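Local coordinates for protein Ufm1-specific protease (Caenorhabditis elegans, PDB 5EJJ) that acts as a thiol protease that hydrolyses the peptide bond at the C-terminal glycine of the ubiquitin-like modifier ufm-1, at residues 463-468 with 554-559; 494-499 with 549-554; 405-410 with 487-492. All blocks are in the same frame, centred on the assembly; numbering follows the deposited sequence.

In the fold
Along the chain, interaction 3 opens first, at 405-410 on the end of helix 396-409, and closes a loop when 487-492 leads into strand 491-494. Inside that loop lies 463-468, the first half of interaction 1, whose partner 554-559 comes only near the C terminus, so interactions 1 and 3 cross. Interaction 2, between 494-499 and 549-554, begins after interaction 3 has closed and is nested within the loop of interaction 1. Strand 552-557 is common to interactions 1 and 2, with Met554 in both, and lies between strands 462-467 and 491-494. Interaction 3 joins this sheet to the helix that begins with Cys396, the inferred active-site cysteine.

Interaction 1: residues 463-468 with 554-559; sequences RFIATN and MVLPQP
Four backbone hydrogen bonds join strand 463-467 to strand 554-557. Arg463 N donates to Leu556 O at 3.1 Å, while Leu556 N reaches Arg463 O almost along its C=O axis. Two residues further on, Ile465 N meets Met554 O in the carbonyl plane, on a lone pair, at 3.0 Å, and the return bond from Met554 N to Ile465 O is weak because it is strongly bent. Between these two hydrogen-bonded pairs sits the non-hydrogen-bonded pair Phe464-Val555, where the CA of Phe464 makes a CA-H...O contact with Met554 O.

Ile465 and Met554 run side by side on one face of the sheet. The Met554 chain bends at chi3 (-55°), and its methyl CE lies 3.4 Å from Ile465 CG2; the other branch of the isoleucine ends with CD1 3.8 Å from Leu556 CD2. The pairing is a regular antiparallel ladder, with strand axes at 159°, in the sheet of the C78 peptidase domain, which belongs to the papain-like clan CA. Beyond Leu556, Gln558, bent at chi2, folds back so that NE2 donates to Leu556 O at 2.7 Å. That oxygen is thus gripped by two N-H groups, one from each side of its carbonyl plane, neither on a lone pair. The Gln558 amide also lies against the aliphatic part of Arg463, its OE1 3.4 Å from CD.

Further out, helix 477-484 packs on the face of Ile465, Met554 and Leu556 through Glu479, Leu480 and His483. From the far edge of strand 554-557, Met492 bonds to the backbone of Val555, setting this strand between two neighbours.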
ATOM      1  N   ARG A 463      17.347 -16.752 -10.067  1.00 51.34           N
ATOM      2  CA  ARG A 463      17.575 -18.163  -9.796  1.00 47.79           C
ATOM      3  C   ARG A 463      16.770 -18.996 -10.796  1.00 52.97           C
ATOM      4  O   ARG A 463      15.694 -18.585 -11.251  1.00 47.76           O
ATOM      5  CB  ARG A 463      17.244 -18.513  -8.350  1.00 37.00           C
ATOM      6  CG  ARG A 463      18.355 -18.089  -7.404  1.00 50.75           C
ATOM      7  CD  ARG A 463      18.041 -18.404  -5.943  1.00 59.06           C
ATOM      8  NE  ARG A 463      17.599 -19.784  -5.744  1.00 61.80           N
ATOM      9  CZ  ARG A 463      17.638 -20.414  -4.574  1.00 65.47           C
ATOM     10  NH1 ARG A 463      18.112 -19.788  -3.503  1.00 63.74           N
ATOM     11  NH2 ARG A 463      17.214 -21.668  -4.475  1.00 63.95           N
ATOM     12  N   PHE A 464      17.311 -20.154 -11.169  1.00 57.97           N
ATOM     13  CA  PHE A 464      16.703 -20.945 -12.229  1.00 55.63           C
ATOM     14  C   PHE A 464      16.203 -22.290 -11.707  1.00 51.14           C
ATOM     15  O   PHE A 464      16.815 -22.897 -10.823  1.00 48.67           O
ATOM     16  CB  PHE A 464      17.696 -21.151 -13.381  1.00 62.73           C
ATOM     17  CG  PHE A 464      18.302 -19.876 -13.907  1.00 59.19           C
ATOM     18  CD1 PHE A 464      17.811 -19.280 -15.059  1.00 56.48           C
ATOM     19  CD2 PHE A 464      19.374 -19.283 -13.253  1.00 61.28           C
ATOM     20  CE1 PHE A 464      18.372 -18.117 -15.545  1.00 61.91           C
ATOM     21  CE2 PHE A 464      19.935 -18.110 -13.727  1.00 63.09           C
ATOM     22  CZ  PHE A 464      19.438 -17.529 -14.875  1.00 63.02           C
ATOM     23  N   ILE A 465      15.077 -22.735 -12.254  1.00 48.24           N
ATOM     24  CA  ILE A 465      14.527 -24.050 -11.950  1.00 54.75           C
ATOM     25  C   ILE A 465      14.201 -24.766 -13.261  1.00 56.82           C
ATOM     26  O   ILE A 465      13.299 -24.360 -14.001  1.00 54.33           O
ATOM     27  CB  ILE A 465      13.270 -23.947 -11.062  1.00 56.42           C
ATOM     28  CG1 ILE A 465      13.656 -23.785  -9.594  1.00 51.64           C
ATOM     29  CG2 ILE A 465      12.402 -25.175 -11.189  1.00 53.51           C
ATOM     30  CD1 ILE A 465      12.445 -23.699  -8.690  1.00 56.93           C
ATOM     31  N   ALA A 466      14.952 -25.827 -13.549  1.00 60.43           N
ATOM     32  CA  ALA A 466      14.807 -26.556 -14.810  1.00 57.31           C
ATOM     33  C   ALA A 466      14.212 -27.967 -14.662  1.00 56.20           C
ATOM     34  O   ALA A 466      14.423 -28.670 -13.667  1.00 61.19           O
ATOM     35  CB  ALA A 466      16.126 -26.594 -15.549  1.00 59.27           C
ATOM     36  N   THR A 467      13.486 -28.381 -15.687  1.00 54.99           N
ATOM     37  CA  THR A 467      12.567 -29.492 -15.564  1.00 60.64           C
ATOM     38  C   THR A 467      12.546 -30.360 -16.830  1.00 60.21           C
ATOM     39  O   THR A 467      12.565 -29.831 -17.937  1.00 55.39           O
ATOM     40  CB  THR A 467      11.161 -28.917 -15.260  1.00 64.53           C
ATOM     41  OG1 THR A 467      11.018 -28.712 -13.847  1.00 64.70           O
ATOM     42  CG2 THR A 467      10.071 -29.822 -15.759  1.00 63.37           C
ATOM     43  N   ASN A 468      12.512 -31.685 -16.661  1.00 65.02           N
ATOM     44  CA  ASN A 468      12.436 -32.619 -17.797  1.00 63.62           C
ATOM     45  C   ASN A 468      11.020 -32.818 -18.330  1.00 58.90           C
ATOM     46  O   ASN A 468      10.837 -33.048 -19.517  1.00 57.64           O
ATOM     47  CB  ASN A 468      13.053 -33.991 -17.461  1.00 61.83           C
ATOM     48  CG  ASN A 468      14.565 -33.927 -17.200  1.00 69.23           C
ATOM     49  OD1 ASN A 468      15.194 -34.934 -16.868  1.00 74.21           O
ATOM     50  ND2 ASN A 468      15.145 -32.742 -17.337  1.00 64.72           N
ATOM     51  N   MET A 554      12.222 -22.207 -15.612  1.00 58.44           N
ATOM     52  CA  MET A 554      11.599 -21.279 -14.664  1.00 50.99           C
ATOM     53  C   MET A 554      12.593 -20.209 -14.199  1.00 51.64           C
ATOM     54  O   MET A 554      13.694 -20.524 -13.703  1.00 49.61           O
ATOM     55  CB  MET A 554      11.060 -22.048 -13.452  1.00 50.42           C
ATOM     56  CG  MET A 554       9.551 -21.994 -13.282  1.00 55.06           C
ATOM     57  SD  MET A 554       8.874 -23.314 -12.225  1.00 58.91           S
ATOM     58  CE  MET A 554       9.523 -24.771 -13.037  1.00 60.98           C
ATOM     59  N   VAL A 555      12.217 -18.943 -14.369  1.00 46.84           N
ATOM     60  CA  VAL A 555      13.054 -17.845 -13.880  1.00 44.04           C
ATOM     61  C   VAL A 555      12.412 -17.190 -12.653  1.00 36.39           C
ATOM     62  O   VAL A 555      11.207 -16.903 -12.638  1.00 31.40           O
ATOM     63  CB  VAL A 555      13.436 -16.824 -14.996  1.00 43.94           C
ATOM     64  CG1 VAL A 555      12.262 -16.528 -15.896  1.00 45.32           C
ATOM     65  CG2 VAL A 555      13.984 -15.541 -14.396  1.00 43.74           C
ATOM     66  N   LEU A 556      13.247 -17.002 -11.631  1.00 36.48           N
ATOM     67  CA  LEU A 556      12.845 -16.661 -10.275  1.00 30.37           C
ATOM     68  C   LEU A 556      13.565 -15.403  -9.818  1.00 35.06           C
ATOM     69  O   LEU A 556      14.640 -15.494  -9.205  1.00 34.43           O
ATOM     70  CB  LEU A 556      13.236 -17.796  -9.335  1.00 28.01           C
ATOM     71  CG  LEU A 556      12.185 -18.860  -9.037  1.00 32.12           C
ATOM     72  CD1 LEU A 556      11.619 -19.444 -10.296  1.00 36.25           C
ATOM     73  CD2 LEU A 556      12.773 -19.948  -8.170  1.00 33.20           C
ATOM     74  N   PRO A 557      12.978 -14.224 -10.101  1.00 31.48           N
ATOM     75  CA  PRO A 557      13.654 -12.946  -9.847  1.00 30.70           C
ATOM     76  C   PRO A 557      13.993 -12.716  -8.382  1.00 32.40           C
ATOM     77  O   PRO A 557      13.175 -12.992  -7.498  1.00 34.43           O
ATOM     78  CB  PRO A 557      12.640 -11.923 -10.354  1.00 29.33           C
ATOM     79  CG  PRO A 557      11.831 -12.677 -11.389  1.00 23.68           C
ATOM     80  CD  PRO A 557      11.694 -14.036 -10.797  1.00 25.90           C
ATOM     81  N   GLN A 558      15.205 -12.245  -8.123  1.00 34.31           N
ATOM     82  CA  GLN A 558      15.631 -11.981  -6.751  1.00 38.85           C
ATOM     83  C   GLN A 558      15.694 -10.478  -6.523  1.00 44.21           C
ATOM     84  O   GLN A 558      16.349  -9.750  -7.272  1.00 48.26           O
ATOM     85  CB  GLN A 558      17.010 -12.591  -6.456  1.00 43.32           C
ATOM     86  CG  GLN A 558      17.219 -14.025  -6.936  1.00 46.59           C
ATOM     87  CD  GLN A 558      16.500 -15.053  -6.079  1.00 43.79           C
ATOM     88  OE1 GLN A 558      16.941 -15.380  -4.973  1.00 44.93           O
ATOM     89  NE2 GLN A 558      15.393 -15.576  -6.592  1.00 38.19           N
ATOM     90  N   PRO A 559      15.018  -9.999  -5.478  1.00 46.02           N
ATOM     91  CA  PRO A 559      15.050  -8.569  -5.167  1.00 40.82           C
ATOM     92  C   PRO A 559      16.313  -8.252  -4.381  1.00 38.87           C
ATOM     93  O   PRO A 559      16.784  -9.108  -3.613  1.00 35.06           O
ATOM     94  CB  PRO A 559      13.818  -8.378  -4.272  1.00 32.71           C
ATOM     95  CG  PRO A 559      13.090  -9.711  -4.276  1.00 34.23           C
ATOM     96  CD  PRO A 559      14.136 -10.733  -4.561  1.00 42.49           C
TER

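Interaction 2: residues 494-499 with 549-554; sequences GGNMLA and DHFYNM
Backbone hydrogen bonding between 494-499 and 549-554 is concentrated at one antiparallel hydrogen-bonded pair, Gly494 with Asn553. Asn553 N donates to Gly494 O at 3.0 Å, in the carbonyl plane and on a lone pair. The reverse bond, from Gly494 N, approaches Asn553 O nearly along the C=O axis and is modelled very short. The same Gly494 oxygen receives a CA-H...O contact from Tyr552, 3.4 Å from CA to O. As modelled, little space would remain for a CB on Gly494 beside Asn553 O.

This single bridge joins the end of strand 491-494 to strand 552-557, just where the first of them turns away into the loop leading back to strand 499-507. The sheet is that of the C78 peptidase domain, and the loop lies near its active site: Gly495 is about 8 Å from the side chain of Cys396 and about 9 Å from that of His522, both assigned as active-site residues by inference.

Among side-chain contacts, the Asn496 amide reaches across to His550 and Phe551. Its OD1 accepts a weak hydrogen bond from Phe551 N at 3.4 Å, and the side chains of Asn496 and His550 cross obliquely.

Aromatic contact comes from Tyr552. With CG anti to the carbonyl carbon (chi1 -79°), its ring extends alongside Gly494 and Gly495, and the Asn496 amide lies over one face, towards the rim. An alanine here would remove the ring and the hydroxyl that bonds to Ser547 N, and would probably loosen the packing of Gly494 and Gly495 against the strand. His550 ND1 bonds to the hydroxyl of the same serine.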
ATOM      1  N   GLY A 494       8.854 -21.022 -18.329  1.00 58.36           N
ATOM      2  CA  GLY A 494       9.207 -21.216 -19.725  1.00 59.47           C
ATOM      3  C   GLY A 494       8.621 -22.510 -20.237  1.00 61.49           C
ATOM      4  O   GLY A 494       9.254 -23.571 -20.166  1.00 56.61           O
ATOM      5  N   GLY A 495       7.391 -22.413 -20.742  1.00 67.21           N
ATOM      6  CA  GLY A 495       6.686 -23.548 -21.311  1.00 69.20           C
ATOM      7  C   GLY A 495       7.392 -23.948 -22.570  1.00 75.55           C
ATOM      8  O   GLY A 495       8.409 -23.339 -22.911  1.00 90.68           O
ATOM      9  N   ASN A 496       6.899 -24.938 -23.299  1.00 69.74           N
ATOM     10  CA  ASN A 496       7.676 -25.250 -24.491  1.00 82.34           C
ATOM     11  C   ASN A 496       7.467 -24.331 -25.696  1.00 81.82           C
ATOM     12  O   ASN A 496       8.425 -23.708 -26.177  1.00 77.10           O
ATOM     13  CB  ASN A 496       7.741 -26.743 -24.794  1.00 79.78           C
ATOM     14  CG  ASN A 496       8.773 -27.442 -23.915  1.00 81.79           C
ATOM     15  OD1 ASN A 496       9.759 -28.016 -24.390  1.00 78.76           O
ATOM     16  ND2 ASN A 496       8.557 -27.361 -22.606  1.00 76.17           N
ATOM     17  N   MET A 497       6.234 -24.187 -26.155  1.00 72.93           N
ATOM     18  CA  MET A 497       6.005 -23.181 -27.177  1.00 75.29           C
ATOM     19  C   MET A 497       5.533 -21.872 -26.545  1.00 77.97           C
ATOM     20  O   MET A 497       5.522 -20.823 -27.193  1.00 79.51           O
ATOM     21  CB  MET A 497       5.032 -23.687 -28.246  1.00 83.12           C
ATOM     22  CG  MET A 497       5.644 -24.733 -29.210  1.00 90.09           C
ATOM     23  SD  MET A 497       7.208 -24.282 -30.030  1.00 69.83           S
ATOM     24  CE  MET A 497       7.420 -25.685 -31.106  1.00 69.39           C
ATOM     25  N   LEU A 498       5.185 -21.943 -25.261  1.00 79.97           N
ATOM     26  CA  LEU A 498       4.472 -20.861 -24.580  1.00 70.60           C
ATOM     27  C   LEU A 498       5.150 -20.339 -23.314  1.00 62.75           C
ATOM     28  O   LEU A 498       6.017 -20.990 -22.743  1.00 55.77           O
ATOM     29  CB  LEU A 498       3.050 -21.320 -24.255  1.00 65.13           C
ATOM     30  CG  LEU A 498       2.199 -21.520 -25.508  1.00 66.19           C
ATOM     31  CD1 LEU A 498       0.826 -22.084 -25.170  1.00 59.23           C
ATOM     32  CD2 LEU A 498       2.092 -20.193 -26.271  1.00 71.39           C
ATOM     33  N   ALA A 499       4.744 -19.146 -22.887  1.00 67.47           N
ATOM     34  CA  ALA A 499       5.265 -18.540 -21.662  1.00 63.41           C
ATOM     35  C   ALA A 499       4.116 -18.090 -20.770  1.00 61.48           C
ATOM     36  O   ALA A 499       3.173 -17.452 -21.246  1.00 61.83           O
ATOM     37  CB  ALA A 499       6.175 -17.357 -21.990  1.00 58.39           C
ATOM     38  N   ASP A 549       5.052 -34.145 -21.936  1.00 82.73           N
ATOM     39  CA  ASP A 549       5.958 -34.619 -22.977  1.00 81.91           C
ATOM     40  C   ASP A 549       7.198 -33.726 -23.063  1.00 77.54           C
ATOM     41  O   ASP A 549       8.265 -34.160 -23.496  1.00 75.80           O
ATOM     42  CB  ASP A 549       5.230 -34.657 -24.329  1.00 87.32           C
ATOM     43  CG  ASP A 549       3.751 -35.044 -24.198  1.00 98.40           C
ATOM     44  OD1 ASP A 549       3.419 -35.894 -23.339  1.00100.62           O
ATOM     45  OD2 ASP A 549       2.914 -34.495 -24.956  1.00 99.83           O
ATOM     46  N   HIS A 550       7.044 -32.484 -22.611  1.00 79.08           N
ATOM     47  CA  HIS A 550       8.030 -31.426 -22.827  1.00 73.19           C
ATOM     48  C   HIS A 550       8.814 -31.000 -21.588  1.00 65.94           C
ATOM     49  O   HIS A 550       8.491 -31.402 -20.474  1.00 68.27           O
ATOM     50  CB  HIS A 550       7.320 -30.207 -23.380  1.00 69.45           C
ATOM     51  CG  HIS A 550       6.734 -30.416 -24.736  1.00 73.06           C
ATOM     52  ND1 HIS A 550       5.401 -30.705 -24.930  1.00 76.95           N
ATOM     53  CD2 HIS A 550       7.299 -30.374 -25.964  1.00 67.36           C
ATOM     54  CE1 HIS A 550       5.169 -30.833 -26.225  1.00 83.62           C
ATOM     55  NE2 HIS A 550       6.304 -30.637 -26.873  1.00 80.13           N
ATOM     56  N   PHE A 551       9.840 -30.171 -21.792  1.00 61.99           N
ATOM     57  CA  PHE A 551      10.689 -29.709 -20.691  1.00 61.26           C
ATOM     58  C   PHE A 551      10.431 -28.240 -20.386  1.00 61.11           C
ATOM     59  O   PHE A 551      10.216 -27.453 -21.297  1.00 66.39           O
ATOM     60  CB  PHE A 551      12.177 -29.978 -20.974  1.00 57.77           C
ATOM     61  CG  PHE A 551      12.854 -28.927 -21.802  1.00 59.17           C
ATOM     62  CD1 PHE A 551      12.926 -29.048 -23.174  1.00 58.97           C
ATOM     63  CD2 PHE A 551      13.453 -27.823 -21.198  1.00 63.72           C
ATOM     64  CE1 PHE A 551      13.567 -28.071 -23.934  1.00 66.51           C
ATOM     65  CE2 PHE A 551      14.075 -26.837 -21.952  1.00 51.44           C
ATOM     66  CZ  PHE A 551      14.148 -26.964 -23.314  1.00 54.68           C
ATOM     67  N   TYR A 552      10.442 -27.868 -19.109  1.00 62.43           N
ATOM     68  CA  TYR A 552      10.070 -26.507 -18.713  1.00 59.12           C
ATOM     69  C   TYR A 552      11.200 -25.774 -17.986  1.00 60.18           C
ATOM     70  O   TYR A 552      11.864 -26.356 -17.128  1.00 60.22           O
ATOM     71  CB  TYR A 552       8.830 -26.542 -17.826  1.00 51.21           C
ATOM     72  CG  TYR A 552       7.516 -26.707 -18.562  1.00 55.58           C
ATOM     73  CD1 TYR A 552       6.666 -25.633 -18.739  1.00 60.71           C
ATOM     74  CD2 TYR A 552       7.106 -27.938 -19.045  1.00 59.78           C
ATOM     75  CE1 TYR A 552       5.448 -25.770 -19.388  1.00 56.94           C
ATOM     76  CE2 TYR A 552       5.885 -28.080 -19.702  1.00 60.58           C
ATOM     77  CZ  TYR A 552       5.069 -26.982 -19.873  1.00 56.55           C
ATOM     78  OH  TYR A 552       3.858 -27.077 -20.520  1.00 57.42           O
ATOM     79  N   ASN A 553      11.421 -24.506 -18.340  1.00 60.06           N
ATOM     80  CA  ASN A 553      12.351 -23.645 -17.599  1.00 58.10           C
ATOM     81  C   ASN A 553      11.627 -22.570 -16.745  1.00 58.86           C
ATOM     82  O   ASN A 553      10.535 -22.108 -17.091  1.00 56.15           O
ATOM     83  CB  ASN A 553      13.419 -23.037 -18.530  1.00 61.59           C
ATOM     84  CG  ASN A 553      14.656 -23.944 -18.695  1.00 63.83           C
ATOM     85  OD1 ASN A 553      14.719 -25.027 -18.114  1.00 61.71           O
ATOM     86  ND2 ASN A 553      15.631 -23.501 -19.492  1.00 47.25           N
ATOM     87  N   MET A 554      12.222 -22.207 -15.612  1.00 58.44           N
ATOM     88  CA  MET A 554      11.599 -21.279 -14.664  1.00 50.99           C
ATOM     89  C   MET A 554      12.593 -20.209 -14.199  1.00 51.64           C
ATOM     90  O   MET A 554      13.694 -20.524 -13.703  1.00 49.61           O
ATOM     91  CB  MET A 554      11.060 -22.048 -13.452  1.00 50.42           C
ATOM     92  CG  MET A 554       9.551 -21.994 -13.282  1.00 55.06           C
ATOM     93  SD  MET A 554       8.874 -23.314 -12.225  1.00 58.91           S
ATOM     94  CE  MET A 554       9.523 -24.771 -13.037  1.00 60.98           C
TER

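Interaction 3: residues 405-410 with 487-492; sequences WSWFIL and SGTPVM
With CG anti to the backbone N (chi1 -179°), Trp407 swings its indole out from helix 405-409 towards the segment 487-492. Thr489 holds its OG1 in the crowded position between the backbone N and the carbonyl carbon (chi1 48°), which places CG2 anti to the carbonyl carbon and directs that methyl at the indole.

The methyl settles over the face of the six-membered ring, with Thr489 CG2 3.6 Å from the Trp407 ring centroid and only 10° off the normal, a well-centred CH-pi contact. Next to it, Pro490 CD makes a second CH-pi contact with the five-membered ring, at 3.9 Å from its centroid and more inclined. The proline also reaches back along the residue: its CG lies 3.9 Å from Trp407 CB. Two neighbouring residues of the strand approach thus share one indole, a ring apiece. Gly488, at positive phi, lets the chain turn ahead of this pair; its carbonyl O is 3.5 Å from Trp407 NE1, without forming a hydrogen bond.

Phe408 contributes more lightly, its CZ touching the same threonine methyl at 4.1 Å. The indole turns its edge to the Phe408 ring: Trp407 CE3 stands 3.6 Å above the centre of one phenyl face, and Phe408 CG lies in the indole plane.

The hydroxyl of Thr489 is buried but satisfied, since OG1 is hydrogen-bonded to Pro557 O of strand 552-557. Beyond the contact, Pro490 packs on Thr501 and Leu503 of strand 499-507. The arrangement is helix-to-sheet packing in the core of a papain-like cysteine protease domain: the helix that starts at Cys396, the inferred active-site cysteine, lays its last turn against the approach to a strand of the sheet.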
ATOM      1  N   TRP A 405       8.459  -6.926 -14.385  1.00 36.67           N
ATOM      2  CA  TRP A 405       9.058  -5.604 -14.255  1.00 37.50           C
ATOM      3  C   TRP A 405       8.174  -4.750 -13.377  1.00 35.54           C
ATOM      4  O   TRP A 405       8.642  -4.145 -12.408  1.00 33.79           O
ATOM      5  CB  TRP A 405       9.260  -4.925 -15.612  1.00 43.20           C
ATOM      6  CG  TRP A 405      10.083  -3.662 -15.523  1.00 45.42           C
ATOM      7  CD1 TRP A 405       9.676  -2.460 -15.035  1.00 45.18           C
ATOM      8  CD2 TRP A 405      11.449  -3.486 -15.928  1.00 46.65           C
ATOM      9  NE1 TRP A 405      10.697  -1.547 -15.109  1.00 48.50           N
ATOM     10  CE2 TRP A 405      11.798  -2.152 -15.653  1.00 47.00           C
ATOM     11  CE3 TRP A 405      12.406  -4.325 -16.506  1.00 51.61           C
ATOM     12  CZ2 TRP A 405      13.060  -1.633 -15.931  1.00 48.48           C
ATOM     13  CZ3 TRP A 405      13.662  -3.805 -16.786  1.00 53.58           C
ATOM     14  CH2 TRP A 405      13.974  -2.471 -16.502  1.00 49.20           C
ATOM     15  N   SER A 406       6.890  -4.720 -13.714  1.00 33.90           N
ATOM     16  CA  SER A 406       5.939  -3.903 -12.984  1.00 31.23           C
ATOM     17  C   SER A 406       5.990  -4.213 -11.490  1.00 29.74           C
ATOM     18  O   SER A 406       5.847  -3.316 -10.656  1.00 30.47           O
ATOM     19  CB  SER A 406       4.532  -4.095 -13.536  1.00 33.05           C
ATOM     20  OG  SER A 406       3.934  -5.265 -13.014  1.00 35.16           O
ATOM     21  N   TRP A 407       6.221  -5.473 -11.144  1.00 26.51           N
ATOM     22  CA  TRP A 407       6.331  -5.827  -9.734  1.00 25.88           C
ATOM     23  C   TRP A 407       7.485  -5.078  -9.099  1.00 24.95           C
ATOM     24  O   TRP A 407       7.394  -4.669  -7.952  1.00 26.38           O
ATOM     25  CB  TRP A 407       6.501  -7.329  -9.537  1.00 23.64           C
ATOM     26  CG  TRP A 407       6.588  -7.784  -8.115  1.00 19.25           C
ATOM     27  CD1 TRP A 407       5.615  -8.405  -7.409  1.00 21.74           C
ATOM     28  CD2 TRP A 407       7.721  -7.686  -7.235  1.00 19.06           C
ATOM     29  NE1 TRP A 407       6.057  -8.693  -6.137  1.00 19.57           N
ATOM     30  CE2 TRP A 407       7.347  -8.256  -6.007  1.00 17.07           C
ATOM     31  CE3 TRP A 407       9.010  -7.165  -7.361  1.00 21.07           C
ATOM     32  CZ2 TRP A 407       8.211  -8.323  -4.922  1.00 18.20           C
ATOM     33  CZ3 TRP A 407       9.867  -7.231  -6.263  1.00 20.60           C
ATOM     34  CH2 TRP A 407       9.465  -7.808  -5.071  1.00 16.25           C
ATOM     35  N   PHE A 408       8.569  -4.883  -9.840  1.00 27.42           N
ATOM     36  CA  PHE A 408       9.729  -4.191  -9.276  1.00 29.13           C
ATOM     37  C   PHE A 408       9.543  -2.670  -9.061  1.00 28.85           C
ATOM     38  O   PHE A 408      10.193  -2.078  -8.180  1.00 27.08           O
ATOM     39  CB  PHE A 408      11.014  -4.525 -10.054  1.00 28.48           C
ATOM     40  CG  PHE A 408      11.650  -5.824  -9.631  1.00 29.41           C
ATOM     41  CD1 PHE A 408      11.352  -7.008 -10.294  1.00 27.66           C
ATOM     42  CD2 PHE A 408      12.532  -5.863  -8.551  1.00 26.74           C
ATOM     43  CE1 PHE A 408      11.925  -8.205  -9.890  1.00 28.56           C
ATOM     44  CE2 PHE A 408      13.111  -7.060  -8.135  1.00 27.67           C
ATOM     45  CZ  PHE A 408      12.803  -8.232  -8.802  1.00 31.67           C
ATOM     46  N   ILE A 409       8.667  -2.031  -9.832  1.00 23.55           N
ATOM     47  CA  ILE A 409       8.382  -0.643  -9.512  1.00 27.63           C
ATOM     48  C   ILE A 409       7.342  -0.556  -8.400  1.00 32.74           C
ATOM     49  O   ILE A 409       7.581   0.076  -7.361  1.00 32.04           O
ATOM     50  CB  ILE A 409       8.050   0.237 -10.738  1.00 33.72           C
ATOM     51  CG1 ILE A 409       6.988  -0.394 -11.620  1.00 33.68           C
ATOM     52  CG2 ILE A 409       9.302   0.443 -11.595  1.00 41.06           C
ATOM     53  CD1 ILE A 409       7.163   0.001 -13.105  1.00 36.67           C
ATOM     54  N   LEU A 410       6.231  -1.266  -8.563  1.00 31.45           N
ATOM     55  CA  LEU A 410       5.170  -1.264  -7.554  1.00 23.97           C
ATOM     56  C   LEU A 410       5.629  -1.724  -6.167  1.00 26.92           C
ATOM     57  O   LEU A 410       4.842  -1.706  -5.216  1.00 28.64           O
ATOM     58  CB  LEU A 410       3.980  -2.099  -8.016  1.00 26.00           C
ATOM     59  CG  LEU A 410       2.935  -1.276  -8.769  1.00 28.53           C
ATOM     60  CD1 LEU A 410       3.601  -0.358  -9.757  1.00 30.50           C
ATOM     61  CD2 LEU A 410       1.922  -2.142  -9.486  1.00 33.23           C
ATOM     62  N   SER A 487      11.474 -14.539  -1.752  1.00 43.75           N
ATOM     63  CA  SER A 487      11.674 -13.529  -2.765  1.00 40.76           C
ATOM     64  C   SER A 487      10.317 -12.954  -3.176  1.00 36.90           C
ATOM     65  O   SER A 487      10.206 -11.777  -3.517  1.00 36.41           O
ATOM     66  CB  SER A 487      12.434 -14.125  -3.957  1.00 41.61           C
ATOM     67  OG  SER A 487      13.682 -14.663  -3.536  1.00 40.04           O
ATOM     68  N   GLY A 488       9.286 -13.792  -3.125  1.00 35.24           N
ATOM     69  CA  GLY A 488       7.919 -13.374  -3.386  1.00 33.08           C
ATOM     70  C   GLY A 488       7.624 -12.643  -4.686  1.00 27.92           C
ATOM     71  O   GLY A 488       6.645 -11.912  -4.768  1.00 26.95           O
ATOM     72  N   THR A 489       8.459 -12.845  -5.700  1.00 28.56           N
ATOM     73  CA  THR A 489       8.267 -12.240  -7.024  1.00 26.53           C
ATOM     74  C   THR A 489       7.482 -13.134  -7.974  1.00 27.62           C
ATOM     75  O   THR A 489       7.468 -14.358  -7.808  1.00 31.03           O
ATOM     76  CB  THR A 489       9.604 -11.977  -7.664  1.00 26.27           C
ATOM     77  OG1 THR A 489      10.414 -13.159  -7.533  1.00 34.05           O
ATOM     78  CG2 THR A 489      10.285 -10.826  -6.960  1.00 28.82           C
ATOM     79  N   PRO A 490       6.829 -12.537  -8.981  1.00 25.43           N
ATOM     80  CA  PRO A 490       6.109 -13.421  -9.899  1.00 29.59           C
ATOM     81  C   PRO A 490       7.133 -14.268 -10.650  1.00 36.08           C
ATOM     82  O   PRO A 490       8.280 -13.843 -10.852  1.00 29.82           O
ATOM     83  CB  PRO A 490       5.394 -12.457 -10.857  1.00 28.30           C
ATOM     84  CG  PRO A 490       5.551 -11.087 -10.255  1.00 27.05           C
ATOM     85  CD  PRO A 490       6.799 -11.137  -9.426  1.00 24.39           C
ATOM     86  N   VAL A 491       6.729 -15.473 -11.029  1.00 41.64           N
ATOM     87  CA  VAL A 491       7.637 -16.425 -11.652  1.00 37.55           C
ATOM     88  C   VAL A 491       7.282 -16.597 -13.116  1.00 40.01           C
ATOM     89  O   VAL A 491       6.115 -16.832 -13.460  1.00 38.72           O
ATOM     90  CB  VAL A 491       7.579 -17.784 -10.925  1.00 37.51           C
ATOM     91  CG1 VAL A 491       8.187 -18.882 -11.764  1.00 36.88           C
ATOM     92  CG2 VAL A 491       8.284 -17.676  -9.584  1.00 38.51           C
ATOM     93  N   MET A 492       8.283 -16.447 -13.982  1.00 37.74           N
ATOM     94  CA  MET A 492       8.074 -16.769 -15.379  1.00 42.81           C
ATOM     95  C   MET A 492       8.412 -18.231 -15.628  1.00 47.71           C
ATOM     96  O   MET A 492       9.541 -18.691 -15.380  1.00 41.59           O
ATOM     97  CB  MET A 492       8.870 -15.866 -16.309  1.00 44.10           C
ATOM     98  CG  MET A 492       8.762 -16.279 -17.786  1.00 54.94           C
ATOM     99  SD  MET A 492      10.053 -17.410 -18.418  1.00 41.65           S
ATOM    100  CE  MET A 492       9.505 -17.540 -20.117  1.00 48.12           C
TER